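Local coordinates for protein 4-methyl-5(B-hydroxyethyl)-thiazole monophosphate biosynthesis enzyme (Vibrio cholerae O1 biovar El Tor, PDB 3OT1) that is of unknown function but, as a member of the DJ-1/PfpI superfamily, may take part in forming the thiazole moiety of thiamine, at residues Ser9-Pro15 with Phe72-Pro78; Thr31-Phe37 with Met173-Ala178; Arg146-Cys150 with Glu168-Ala172; Val180-Gln184 with Leu200-Ile204. All coordinates share one frame; numbering follows the deposited sequence.

Interaction 1. Residues Ser9-Pro15 with Phe72-Pro78; sequences SKRILVP and FDALALP
Neighbouring parallel strands in the middle of the DJ-1/PfpI alpha/beta sheet meet here, strand 11-15 beside strand 74-77; Arg11, which opens its strand, and Asp73, just before the other, clamp the two together at this end. Arg11 presents NE and NH2 side-on, one to each carboxylate oxygen: NE to Asp73 OD2 is 3.0 Å and NH2 to Asp73 OD1 2.9 Å. Both oxygens lie in the guanidinium plane, yet the two flat groups are turned 49° apart, which puts the nitrogens above the carboxylate plane. OD2 also accepts hydrogen bonds from Ser9 N and, on its anti lone pair, Arg11 N; with Arg11 NE that makes three donors, which should favour its negative charge. The guanidinium lies between Ser9 OG over one face and Phe72 N over the other.

From there the strands run in parallel register, Leu13 N to Ala74 O at 3.0 Å and Ala76 N to Leu13 O at 2.9 Å, both nearly straight. Ile12 CD1 and Ala74 CB touch on one face of the sheet, the face covered by helix 22-34. On the other, Leu13 has CG anti to the backbone N (chi1 179°) and runs alongside Leu75 in the same direction, Leu13 CD2 against Leu75 CD1. Phe72 packs on Phe100 of helix 91-102 on this side. Its ring receives Leu13 CB over the centre of one face, 3.8 Å from the centroid and 10° off the normal, a CH-pi contact.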
loop_
_atom_site.group_PDB
_atom_site.type_symbol
_atom_site.label_atom_id
_atom_site.label_comp_id
_atom_site.label_asym_id
_atom_site.label_seq_id
_atom_site.Cartn_x
_atom_site.Cartn_y
_atom_site.Cartn_z
ATOM N N SER A 9 -22.849 -3.688 10.297
ATOM C CA SER A 9 -23.021 -4.012 8.849
ATOM C C SER A 9 -21.713 -3.911 8.035
ATOM O O SER A 9 -21.745 -3.742 6.796
ATOM C CB SER A 9 -24.104 -3.128 8.238
ATOM O OG SER A 9 -25.129 -2.858 9.182
ATOM N N LYS A 10 -20.594 -4.049 8.745
ATOM C CA LYS A 10 -19.241 -4.077 8.174
ATOM C C LYS A 10 -18.917 -2.828 7.366
ATOM O O LYS A 10 -18.438 -2.914 6.232
ATOM C CB LYS A 10 -19.075 -5.310 7.300
ATOM C CG LYS A 10 -19.409 -6.590 8.008
ATOM C CD LYS A 10 -19.267 -7.779 7.089
ATOM C CE LYS A 10 -20.531 -7.990 6.307
ATOM N NZ LYS A 10 -20.891 -6.783 5.521
ATOM N N ARG A 11 -19.175 -1.671 7.965
ATOM C CA ARG A 11 -19.014 -0.385 7.304
ATOM C C ARG A 11 -17.869 0.377 7.956
ATOM O O ARG A 11 -17.845 0.551 9.183
ATOM C CB ARG A 11 -20.305 0.409 7.451
ATOM C CG ARG A 11 -21.565 -0.311 6.937
ATOM C CD ARG A 11 -22.815 0.188 7.641
ATOM N NE ARG A 11 -22.751 -0.034 9.095
ATOM C CZ ARG A 11 -23.602 0.497 9.969
ATOM N NH1 ARG A 11 -24.580 1.269 9.530
ATOM N NH2 ARG A 11 -23.473 0.265 11.273
ATOM N N ILE A 12 -16.895 0.820 7.154
ATOM C CA ILE A 12 -15.704 1.491 7.682
ATOM C C ILE A 12 -15.581 2.881 7.057
ATOM O O ILE A 12 -15.678 3.043 5.837
ATOM C CB ILE A 12 -14.410 0.712 7.315
ATOM C CG1 ILE A 12 -14.569 -0.804 7.528
ATOM C CG2 ILE A 12 -13.232 1.297 8.098
ATOM C CD1 ILE A 12 -14.768 -1.194 8.978
ATOM N N LEU A 13 -15.302 3.865 7.902
ATOM C CA LEU A 13 -15.032 5.222 7.455
ATOM C C LEU A 13 -13.528 5.469 7.485
ATOM O O LEU A 13 -12.901 5.258 8.530
ATOM C CB LEU A 13 -15.735 6.240 8.347
ATOM C CG LEU A 13 -15.509 7.711 8.002
ATOM C CD1 LEU A 13 -15.924 8.039 6.586
ATOM C CD2 LEU A 13 -16.271 8.600 9.004
ATOM N N VAL A 14 -12.957 5.885 6.345
ATOM C CA VAL A 14 -11.535 6.183 6.217
ATOM C C VAL A 14 -11.381 7.638 5.767
ATOM O O VAL A 14 -11.477 7.964 4.576
ATOM C CB VAL A 14 -10.834 5.248 5.214
ATOM C CG1 VAL A 14 -9.338 5.561 5.143
ATOM C CG2 VAL A 14 -11.043 3.800 5.606
ATOM N N PRO A 15 -11.147 8.553 6.717
ATOM C CA PRO A 15 -10.881 9.937 6.342
ATOM C C PRO A 15 -9.534 10.060 5.639
ATOM O O PRO A 15 -8.597 9.331 5.948
ATOM C CB PRO A 15 -10.825 10.648 7.687
ATOM C CG PRO A 15 -11.618 9.753 8.585
ATOM C CD PRO A 15 -11.224 8.395 8.170
ATOM N N PHE A 72 -21.613 3.852 10.398
ATOM C CA PHE A 72 -20.384 3.063 10.317
ATOM C C PHE A 72 -20.190 2.208 11.549
ATOM O O PHE A 72 -20.685 2.532 12.631
ATOM C CB PHE A 72 -19.175 3.999 10.134
ATOM C CG PHE A 72 -19.296 4.871 8.920
ATOM C CD1 PHE A 72 -18.970 4.376 7.669
ATOM C CD2 PHE A 72 -19.766 6.166 8.996
ATOM C CE1 PHE A 72 -19.090 5.158 6.536
ATOM C CE2 PHE A 72 -19.889 6.946 7.868
ATOM C CZ PHE A 72 -19.529 6.434 6.621
ATOM N N ASP A 73 -19.406 1.161 11.398
ATOM C CA ASP A 73 -19.012 0.303 12.490
ATOM C C ASP A 73 -17.637 0.621 13.044
ATOM O O ASP A 73 -17.342 0.227 14.154
ATOM C CB ASP A 73 -19.070 -1.138 12.029
ATOM C CG ASP A 73 -20.473 -1.511 11.579
ATOM O OD1 ASP A 73 -21.408 -1.403 12.394
ATOM O OD2 ASP A 73 -20.650 -1.817 10.396
ATOM N N ALA A 74 -16.786 1.299 12.262
ATOM C CA ALA A 74 -15.438 1.596 12.709
ATOM C C ALA A 74 -14.869 2.741 11.907
ATOM O O ALA A 74 -15.299 3.026 10.792
ATOM C CB ALA A 74 -14.543 0.364 12.601
ATOM N N LEU A 75 -13.887 3.391 12.530
ATOM C CA LEU A 75 -13.184 4.542 11.982
ATOM C C LEU A 75 -11.713 4.159 11.855
ATOM O O LEU A 75 -11.127 3.706 12.827
ATOM C CB LEU A 75 -13.345 5.731 12.946
ATOM C CG LEU A 75 -12.657 7.031 12.559
ATOM C CD1 LEU A 75 -13.223 7.640 11.271
ATOM C CD2 LEU A 75 -12.717 8.020 13.707
ATOM N N ALA A 76 -11.120 4.345 10.669
ATOM C CA ALA A 76 -9.715 4.036 10.440
ATOM C C ALA A 76 -8.996 5.268 9.905
ATOM O O ALA A 76 -9.375 5.808 8.850
ATOM C CB ALA A 76 -9.564 2.894 9.467
ATOM N N LEU A 77 -7.990 5.715 10.648
ATOM C CA LEU A 77 -7.293 6.953 10.360
ATOM C C LEU A 77 -5.890 6.664 9.838
ATOM O O LEU A 77 -5.029 6.175 10.568
ATOM C CB LEU A 77 -7.180 7.798 11.628
ATOM C CG LEU A 77 -8.500 8.156 12.331
ATOM C CD1 LEU A 77 -8.182 8.997 13.571
ATOM C CD2 LEU A 77 -9.421 8.920 11.420
ATOM N N PRO A 78 -5.639 6.987 8.552
ATOM C CA PRO A 78 -4.279 6.911 8.026
ATOM C C PRO A 78 -3.345 7.905 8.711
ATOM O O PRO A 78 -3.808 8.857 9.346
ATOM C CB PRO A 78 -4.460 7.259 6.541
ATOM C CG PRO A 78 -5.936 6.971 6.253
ATOM C CD PRO A 78 -6.626 7.371 7.523
#

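Interaction 2. Residues Thr31-Phe37 with Met173-Ala178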
loop_
_atom_site.group_PDB
_atom_site.type_symbol
_atom_site.label_atom_id
_atom_site.label_comp_id
_atom_site.label_asym_id
_atom_site.label_seq_id
_atom_site.Cartn_x
_atom_site.Cartn_y
_atom_site.Cartn_z
ATOM N N THR A 31 -7.441 -3.782 1.765
ATOM C CA THR A 31 -7.517 -4.951 2.629
ATOM C C THR A 31 -8.906 -5.124 3.213
ATOM O O THR A 31 -9.442 -6.237 3.262
ATOM C CB THR A 31 -6.431 -4.894 3.726
ATOM O OG1 THR A 31 -5.144 -4.792 3.100
ATOM C CG2 THR A 31 -6.428 -6.138 4.593
ATOM N N LEU A 32 -9.519 -4.036 3.648
ATOM C CA LEU A 32 -10.868 -4.145 4.188
ATOM C C LEU A 32 -11.892 -4.510 3.121
ATOM O O LEU A 32 -12.813 -5.272 3.417
ATOM C CB LEU A 32 -11.245 -2.842 4.897
ATOM C CG LEU A 32 -10.456 -2.520 6.163
ATOM C CD1 LEU A 32 -10.687 -1.077 6.611
ATOM C CD2 LEU A 32 -10.823 -3.504 7.251
ATOM N N VAL A 33 -11.731 -4.008 1.900
ATOM C CA VAL A 33 -12.616 -4.396 0.817
ATOM C C VAL A 33 -12.478 -5.901 0.505
ATOM O O VAL A 33 -13.465 -6.588 0.224
ATOM C CB VAL A 33 -12.389 -3.496 -0.421
ATOM C CG1 VAL A 33 -13.104 -4.062 -1.624
ATOM C CG2 VAL A 33 -12.863 -2.071 -0.119
ATOM N N ARG A 34 -11.269 -6.426 0.583
ATOM C CA ARG A 34 -11.035 -7.840 0.399
ATOM C C ARG A 34 -11.785 -8.695 1.408
ATOM O O ARG A 34 -12.105 -9.859 1.144
ATOM C CB ARG A 34 -9.536 -8.178 0.464
ATOM C CG ARG A 34 -8.748 -7.712 -0.762
ATOM C CD ARG A 34 -7.260 -7.813 -0.509
ATOM N NE ARG A 34 -6.469 -7.516 -1.699
ATOM C CZ ARG A 34 -5.736 -8.373 -2.400
ATOM N NH1 ARG A 34 -5.639 -9.646 -2.054
ATOM N NH2 ARG A 34 -5.075 -7.900 -3.452
ATOM N N ALA A 35 -11.997 -8.122 2.586
ATOM C CA ALA A 35 -12.713 -8.773 3.680
ATOM C C ALA A 35 -14.217 -8.588 3.598
ATOM O O ALA A 35 -14.928 -9.005 4.518
ATOM C CB ALA A 35 -12.195 -8.260 5.026
ATOM N N GLY A 36 -14.726 -8.004 2.521
ATOM C CA GLY A 36 -16.158 -7.857 2.329
ATOM C C GLY A 36 -16.749 -6.643 3.016
ATOM O O GLY A 36 -17.967 -6.523 3.114
ATOM N N PHE A 37 -15.912 -5.728 3.505
ATOM C CA PHE A 37 -16.409 -4.561 4.182
ATOM C C PHE A 37 -16.784 -3.478 3.131
ATOM O O PHE A 37 -16.255 -3.447 2.005
ATOM C CB PHE A 37 -15.377 -4.063 5.218
ATOM C CG PHE A 37 -15.019 -5.064 6.352
ATOM C CD1 PHE A 37 -15.698 -6.265 6.558
ATOM C CD2 PHE A 37 -14.019 -4.739 7.250
ATOM C CE1 PHE A 37 -15.352 -7.116 7.618
ATOM C CE2 PHE A 37 -13.672 -5.576 8.309
ATOM C CZ PHE A 37 -14.344 -6.760 8.499
HETATM N N MSE A 173 -7.538 -5.269 12.197
HETATM C CA MSE A 173 -8.873 -4.680 12.192
HETATM C C MSE A 173 -9.923 -5.699 11.780
HETATM O O MSE A 173 -10.969 -5.809 12.409
HETATM C CB MSE A 173 -8.967 -3.499 11.228
HETATM C CG MSE A 173 -8.308 -2.209 11.625
HETATM SE SE MSE A 173 -8.671 -0.784 10.392
HETATM C CE MSE A 173 -10.253 -0.873 10.731
ATOM N N ILE A 174 -9.651 -6.438 10.723
ATOM C CA ILE A 174 -10.568 -7.490 10.291
ATOM C C ILE A 174 -10.773 -8.525 11.386
ATOM O O ILE A 174 -11.912 -8.937 11.658
ATOM C CB ILE A 174 -10.092 -8.162 8.996
ATOM C CG1 ILE A 174 -10.095 -7.174 7.827
ATOM C CG2 ILE A 174 -10.978 -9.364 8.639
ATOM C CD1 ILE A 174 -9.177 -7.609 6.669
ATOM N N ALA A 175 -9.680 -8.963 12.002
ATOM C CA ALA A 175 -9.776 -9.961 13.066
ATOM C C ALA A 175 -10.690 -9.458 14.194
ATOM O O ALA A 175 -11.539 -10.225 14.690
ATOM C CB ALA A 175 -8.409 -10.333 13.581
ATOM N N LEU A 176 -10.540 -8.195 14.587
ATOM C CA LEU A 176 -11.355 -7.619 15.662
ATOM C C LEU A 176 -12.809 -7.485 15.273
ATOM O O LEU A 176 -13.706 -7.738 16.078
ATOM C CB LEU A 176 -10.803 -6.248 16.070
ATOM C CG LEU A 176 -9.479 -6.292 16.819
ATOM C CD1 LEU A 176 -8.830 -4.940 16.849
ATOM C CD2 LEU A 176 -9.652 -6.832 18.239
ATOM N N LEU A 177 -13.061 -7.050 14.047
ATOM C CA LEU A 177 -14.433 -6.732 13.611
ATOM C C LEU A 177 -15.217 -7.965 13.166
ATOM O O LEU A 177 -16.433 -8.007 13.312
ATOM C CB LEU A 177 -14.411 -5.714 12.483
ATOM C CG LEU A 177 -13.974 -4.304 12.886
ATOM C CD1 LEU A 177 -13.698 -3.451 11.672
ATOM C CD2 LEU A 177 -15.019 -3.672 13.791
ATOM N N ALA A 178 -14.546 -8.951 12.599
ATOM C CA ALA A 178 -15.208 -10.053 11.901
ATOM C C ALA A 178 -14.646 -11.415 12.242
ATOM O O ALA A 178 -15.159 -12.401 11.735
ATOM C CB ALA A 178 -15.167 -9.850 10.394
#
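Thr31 begins the contact with its methyl, CG2 lying 3.7 Å from Ile174 CD1, while its hydroxyl OG1 bonds back to Ile27 O in its own helix. Leu32 splits its branches between two partners: CD1 meets the selenomethionine methyl, Met173 CE, the two side chains crossing at about a right angle, and CD2 passes Ile174 CG1 at 3.8 Å, running in the opposite direction. Ala35 CB presses on Ile174 CD1 at 3.5 Å, tighter than usual carbon contact. At Gly36, with positive phi, a Schellman motif ends helix 22-34: Phe37 N bonds Leu32 O and Gly36 N bonds Val33 O. Beyond this turn, Phe37 has CG beside its backbone N (chi1 -61°), and its ring extends toward helix 166-178. Ala178 CB comes to the ring edge, 3.7 Å from Phe37 CZ, Leu177 CD1 and Ile174 CG1 approach CE2 obliquely, and Ala35 CB sits over one face. Ile174 is thus in contact with Thr31, Leu32, Ala35 and Phe37. The result is an apolar helix-to-helix junction without a hydrogen bond across it. Ile12 of strand 11-16 touches Leu32, Phe37 and Leu177 from the sheet side, while Ala183 and Val186 of helix 180-187 pack on Ile174 and Ala35 respectively.

Interaction 3. Residues Arg146-Cys150 with Glu168-Ala172; sequences RQRVC and EFALA
Glu168 OE2 is gripped by Arg148 NH2 at 2.9 Å and also accepts a hydrogen bond from Gln196 NE2, a residue of helix 194-201. The pair belongs to the outer part of the DJ-1/PfpI alpha/beta fold, where strand 149-152 at one border of the sheet is packed by helix 166-178. The second bond of the salt bridge, Arg148 NE to Glu168 OE1, is also 2.9 Å long. Arg148 therefore holds the carboxylate side-on through NE and one NH, and both oxygens answer with their syn lone pairs. Guanidinium and carboxylate are nearly coplanar, 5° apart, and the N-H...O angles of 164° and 166° complete a flat, bidentate pairing. A bend in the arginine chain at chi3 turns its NE edge to the glutamate, whose own chain is extended beyond CG. NH1 and NH2 also bond backbone of a neighbouring subunit, so the intramolecular pair sits at the dimer interface. Together with the two bonds to Glu168, these should fix the rotation of the guanidinium.

Next to the salt bridge, Val149 makes the apolar part of the contact; its CB is directed toward the helix, and the side chain is backed by Leu158 and Ser160 of strand 157-160. Its two methyls divide the helix surface between them: CG2 rests 3.8 Å from both Glu168 CB and Phe169 N, and CG1 reaches Ala172 CB at 3.8 Å.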
loop_
_atom_site.group_PDB
_atom_site.type_symbol
_atom_site.label_atom_id
_atom_site.label_comp_id
_atom_site.label_asym_id
_atom_site.label_seq_id
_atom_site.Cartn_x
_atom_site.Cartn_y
_atom_site.Cartn_z
ATOM N N ARG A 146 5.478 -0.424 22.040
ATOM C CA ARG A 146 6.364 -0.601 20.893
ATOM C C ARG A 146 5.960 -1.793 20.044
ATOM O O ARG A 146 6.719 -2.229 19.182
ATOM C CB ARG A 146 7.823 -0.740 21.343
ATOM C CG ARG A 146 8.354 0.535 21.971
ATOM C CD ARG A 146 9.738 0.372 22.584
ATOM N NE ARG A 146 10.238 1.658 23.066
ATOM C CZ ARG A 146 9.869 2.235 24.205
ATOM N NH1 ARG A 146 10.384 3.408 24.543
ATOM N NH2 ARG A 146 8.997 1.648 25.015
ATOM N N GLN A 147 4.764 -2.317 20.274
ATOM C CA GLN A 147 4.235 -3.337 19.379
ATOM C C GLN A 147 4.013 -2.747 17.998
ATOM O O GLN A 147 3.636 -1.580 17.861
ATOM C CB GLN A 147 2.892 -3.843 19.863
ATOM C CG GLN A 147 2.894 -4.549 21.187
ATOM C CD GLN A 147 1.525 -4.492 21.779
ATOM O OE1 GLN A 147 1.123 -3.488 22.368
ATOM N NE2 GLN A 147 0.772 -5.537 21.567
ATOM N N ARG A 148 4.226 -3.565 16.981
ATOM C CA ARG A 148 3.907 -3.161 15.615
ATOM C C ARG A 148 2.423 -2.838 15.474
ATOM O O ARG A 148 2.083 -1.883 14.762
ATOM C CB ARG A 148 4.319 -4.251 14.617
ATOM C CG ARG A 148 5.826 -4.455 14.532
ATOM C CD ARG A 148 6.205 -5.616 13.658
ATOM N NE ARG A 148 5.922 -5.371 12.260
ATOM C CZ ARG A 148 6.691 -4.662 11.435
ATOM N NH1 ARG A 148 7.828 -4.122 11.852
ATOM N NH2 ARG A 148 6.316 -4.533 10.181
ATOM N N VAL A 149 1.561 -3.615 16.135
ATOM C CA VAL A 149 0.123 -3.382 16.221
ATOM C C VAL A 149 -0.279 -3.522 17.698
ATOM O O VAL A 149 -0.000 -4.533 18.314
ATOM C CB VAL A 149 -0.657 -4.401 15.366
ATOM C CG1 VAL A 149 -2.158 -4.189 15.473
ATOM C CG2 VAL A 149 -0.228 -4.350 13.892
ATOM N N CYS A 150 -0.886 -2.473 18.230
ATOM C CA CYS A 150 -1.303 -2.407 19.620
ATOM C C CYS A 150 -2.826 -2.273 19.731
ATOM O O CYS A 150 -3.409 -1.299 19.224
ATOM C CB CYS A 150 -0.643 -1.209 20.293
ATOM S SG CYS A 150 -1.203 -0.904 22.000
ATOM N N GLU A 168 -0.436 -5.503 8.432
ATOM C CA GLU A 168 -0.664 -6.137 9.725
ATOM C C GLU A 168 -1.796 -5.445 10.474
ATOM O O GLU A 168 -2.649 -6.100 11.064
ATOM C CB GLU A 168 0.614 -6.070 10.567
ATOM C CG GLU A 168 1.733 -6.932 10.043
ATOM C CD GLU A 168 3.082 -6.427 10.508
ATOM O OE1 GLU A 168 3.426 -6.660 11.671
ATOM O OE2 GLU A 168 3.790 -5.770 9.720
ATOM N N PHE A 169 -1.816 -4.128 10.439
ATOM C CA PHE A 169 -2.837 -3.306 11.091
ATOM C C PHE A 169 -4.215 -3.558 10.490
ATOM O O PHE A 169 -5.198 -3.757 11.224
ATOM C CB PHE A 169 -2.387 -1.849 10.927
ATOM C CG PHE A 169 -3.408 -0.779 11.234
ATOM C CD1 PHE A 169 -3.753 -0.454 12.534
ATOM C CD2 PHE A 169 -3.909 0.009 10.220
ATOM C CE1 PHE A 169 -4.567 0.604 12.790
ATOM C CE2 PHE A 169 -4.754 1.059 10.478
ATOM C CZ PHE A 169 -5.089 1.350 11.772
ATOM N N ALA A 170 -4.336 -3.481 9.162
ATOM C CA ALA A 170 -5.616 -3.696 8.506
ATOM C C ALA A 170 -6.152 -5.119 8.765
ATOM O O ALA A 170 -7.351 -5.295 8.994
ATOM C CB ALA A 170 -5.512 -3.397 7.029
ATOM N N LEU A 171 -5.275 -6.109 8.732
ATOM C CA LEU A 171 -5.677 -7.480 9.021
ATOM C C LEU A 171 -6.124 -7.633 10.474
ATOM O O LEU A 171 -7.090 -8.356 10.740
ATOM C CB LEU A 171 -4.558 -8.445 8.668
ATOM C CG LEU A 171 -4.305 -8.564 7.155
ATOM C CD1 LEU A 171 -2.933 -9.195 6.890
ATOM C CD2 LEU A 171 -5.426 -9.291 6.419
ATOM N N ALA A 172 -5.457 -6.955 11.404
ATOM C CA ALA A 172 -5.891 -6.967 12.806
ATOM C C ALA A 172 -7.272 -6.334 12.949
ATOM O O ALA A 172 -8.097 -6.809 13.732
ATOM C CB ALA A 172 -4.886 -6.213 13.665
#

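Interaction 4. Residues Val180-Gln184 with Leu200-Ile204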
loop_
_atom_site.group_PDB
_atom_site.type_symbol
_atom_site.label_atom_id
_atom_site.label_comp_id
_atom_site.label_asym_id
_atom_site.label_seq_id
_atom_site.Cartn_x
_atom_site.Cartn_y
_atom_site.Cartn_z
ATOM N N VAL A 180 -10.941 -13.846 13.561
ATOM C CA VAL A 180 -9.644 -14.207 13.017
ATOM C C VAL A 180 -9.774 -15.137 11.795
ATOM O O VAL A 180 -8.910 -15.114 10.925
ATOM C CB VAL A 180 -8.713 -14.781 14.114
ATOM C CG1 VAL A 180 -9.074 -16.211 14.411
ATOM C CG2 VAL A 180 -7.234 -14.614 13.706
ATOM N N GLU A 181 -10.832 -15.939 11.703
ATOM C CA GLU A 181 -10.954 -16.813 10.563
ATOM C C GLU A 181 -11.016 -16.026 9.243
ATOM O O GLU A 181 -10.289 -16.320 8.311
ATOM C CB GLU A 181 -12.163 -17.729 10.750
ATOM C CG GLU A 181 -12.363 -18.700 9.614
ATOM C CD GLU A 181 -13.611 -19.552 9.800
ATOM O OE1 GLU A 181 -14.349 -19.343 10.781
ATOM O OE2 GLU A 181 -13.851 -20.455 8.999
ATOM N N LEU A 182 -11.870 -15.024 9.157
ATOM C CA LEU A 182 -11.918 -14.203 7.966
ATOM C C LEU A 182 -10.566 -13.505 7.748
ATOM O O LEU A 182 -10.066 -13.449 6.616
ATOM C CB LEU A 182 -13.022 -13.173 8.054
ATOM C CG LEU A 182 -13.174 -12.255 6.840
ATOM C CD1 LEU A 182 -13.410 -13.016 5.526
ATOM C CD2 LEU A 182 -14.241 -11.232 7.073
ATOM N N ALA A 183 -9.969 -12.955 8.799
ATOM C CA ALA A 183 -8.679 -12.286 8.646
ATOM C C ALA A 183 -7.643 -13.240 8.045
ATOM O O ALA A 183 -6.883 -12.842 7.172
ATOM C CB ALA A 183 -8.213 -11.719 9.985
ATOM N N GLN A 184 -7.626 -14.488 8.513
ATOM C CA GLN A 184 -6.673 -15.479 7.982
ATOM C C GLN A 184 -6.929 -15.758 6.511
ATOM O O GLN A 184 -5.981 -15.889 5.724
ATOM C CB GLN A 184 -6.756 -16.780 8.757
ATOM C CG GLN A 184 -6.252 -16.679 10.174
ATOM C CD GLN A 184 -6.561 -17.951 10.969
ATOM O OE1 GLN A 184 -7.686 -18.477 10.929
ATOM N NE2 GLN A 184 -5.575 -18.450 11.676
ATOM N N LEU A 200 -0.692 -12.651 12.927
ATOM C CA LEU A 200 -2.104 -12.437 12.700
ATOM C C LEU A 200 -2.916 -13.602 13.265
ATOM O O LEU A 200 -3.907 -13.392 13.974
ATOM C CB LEU A 200 -2.393 -12.312 11.220
ATOM C CG LEU A 200 -3.908 -12.273 10.979
ATOM C CD1 LEU A 200 -4.507 -10.971 11.533
ATOM C CD2 LEU A 200 -4.135 -12.474 9.551
ATOM N N SER A 201 -2.494 -14.830 12.973
ATOM C CA SER A 201 -3.253 -15.998 13.407
ATOM C C SER A 201 -3.331 -16.070 14.925
ATOM O O SER A 201 -4.316 -16.561 15.478
ATOM C CB SER A 201 -2.660 -17.265 12.798
ATOM O OG SER A 201 -2.893 -17.243 11.403
ATOM N N GLY A 202 -2.328 -15.532 15.614
ATOM C CA GLY A 202 -2.338 -15.517 17.072
ATOM C C GLY A 202 -2.896 -14.264 17.717
ATOM O O GLY A 202 -2.949 -14.166 18.944
ATOM N N PHE A 203 -3.331 -13.305 16.901
ATOM C CA PHE A 203 -3.654 -11.962 17.396
ATOM C C PHE A 203 -4.814 -11.954 18.384
ATOM O O PHE A 203 -4.729 -11.331 19.433
ATOM C CB PHE A 203 -3.955 -11.018 16.232
ATOM C CG PHE A 203 -4.340 -9.633 16.670
ATOM C CD1 PHE A 203 -3.436 -8.799 17.301
ATOM C CD2 PHE A 203 -5.621 -9.180 16.485
ATOM C CE1 PHE A 203 -3.823 -7.539 17.707
ATOM C CE2 PHE A 203 -5.988 -7.931 16.895
ATOM C CZ PHE A 203 -5.093 -7.127 17.499
ATOM N N ILE A 204 -5.913 -12.619 18.046
ATOM C CA ILE A 204 -7.066 -12.613 18.943
ATOM C C ILE A 204 -6.775 -13.431 20.216
ATOM O O ILE A 204 -7.175 -13.032 21.315
ATOM C CB ILE A 204 -8.344 -13.109 18.242
ATOM C CG1 ILE A 204 -8.718 -12.146 17.100
ATOM C CG2 ILE A 204 -9.495 -13.240 19.255
ATOM C CD1 ILE A 204 -8.989 -10.705 17.494
#
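Val180, at the start of helix 180-187, meets residues 200-204, which include the end of helix 194-201, in a helix-to-helix contact at the C-terminal border of the chain. Its CG2 lies 3.6 Å from Leu200 O and 3.9 Å from Ser201 O, and its CB meets Ile204 CG1 at 4.0 Å. The valine adopts a less common rotamer, with CG1 between the backbone N and the carbonyl carbon (chi1 78°), which leaves CG2 anti to the N and near those two carbonyls. One turn on, Ala183 offers its CB to Leu200 CD1 at 4.1 Å, while the other branch, CD2, approaches Ala183 O at 3.7 Å. Leu200 thus sits against Ala183 with both methyls, one at its CB and one near its carbonyl O. Gln184, partly exposed, reaches across with an extended chain. The bond from Gln184 NE2 to Ser201 OG is 3.0 Å long, almost straight at 171°, and lies 6° from the amide plane.

Behind this first shell, both helices lean on helix 166-178 through Ala183, which packs on Ile174 and Ala175, and Leu200, which packs on Leu171; Phe203, further along, packs on Ala172. Within the segments, Gln184 N to Val180 O keeps the first helix turn, and Phe203 N bonds Leu200 O, with Ile204 close to Val180. The hydroxyl that receives the glutamine amide is itself tied to its own helix, Ser201 OG having a weak bond with Leu197 O.

In the fold
From the N terminus, strand 11-16 enters interaction 1, which closes when the chain returns at 72-78, but helix 22-34 has by then opened interaction 2, so the two cross. Interaction 2 waits until 173-178, and the short loop of interaction 3, from 146-150 to 168-172, falls wholly within that span. Interaction 4 follows in series, joining 180-184 to 200-204. Helix 166-178 is the common element: it takes part in interactions 2 and 3 and touches both segments of interaction 4. Interactions 1 and 2 meet directly, for example Lys10 O against Phe37 CB, whereas interactions 1 and 3 lie on opposite sides of the chain's centre, about 16 Å between centres.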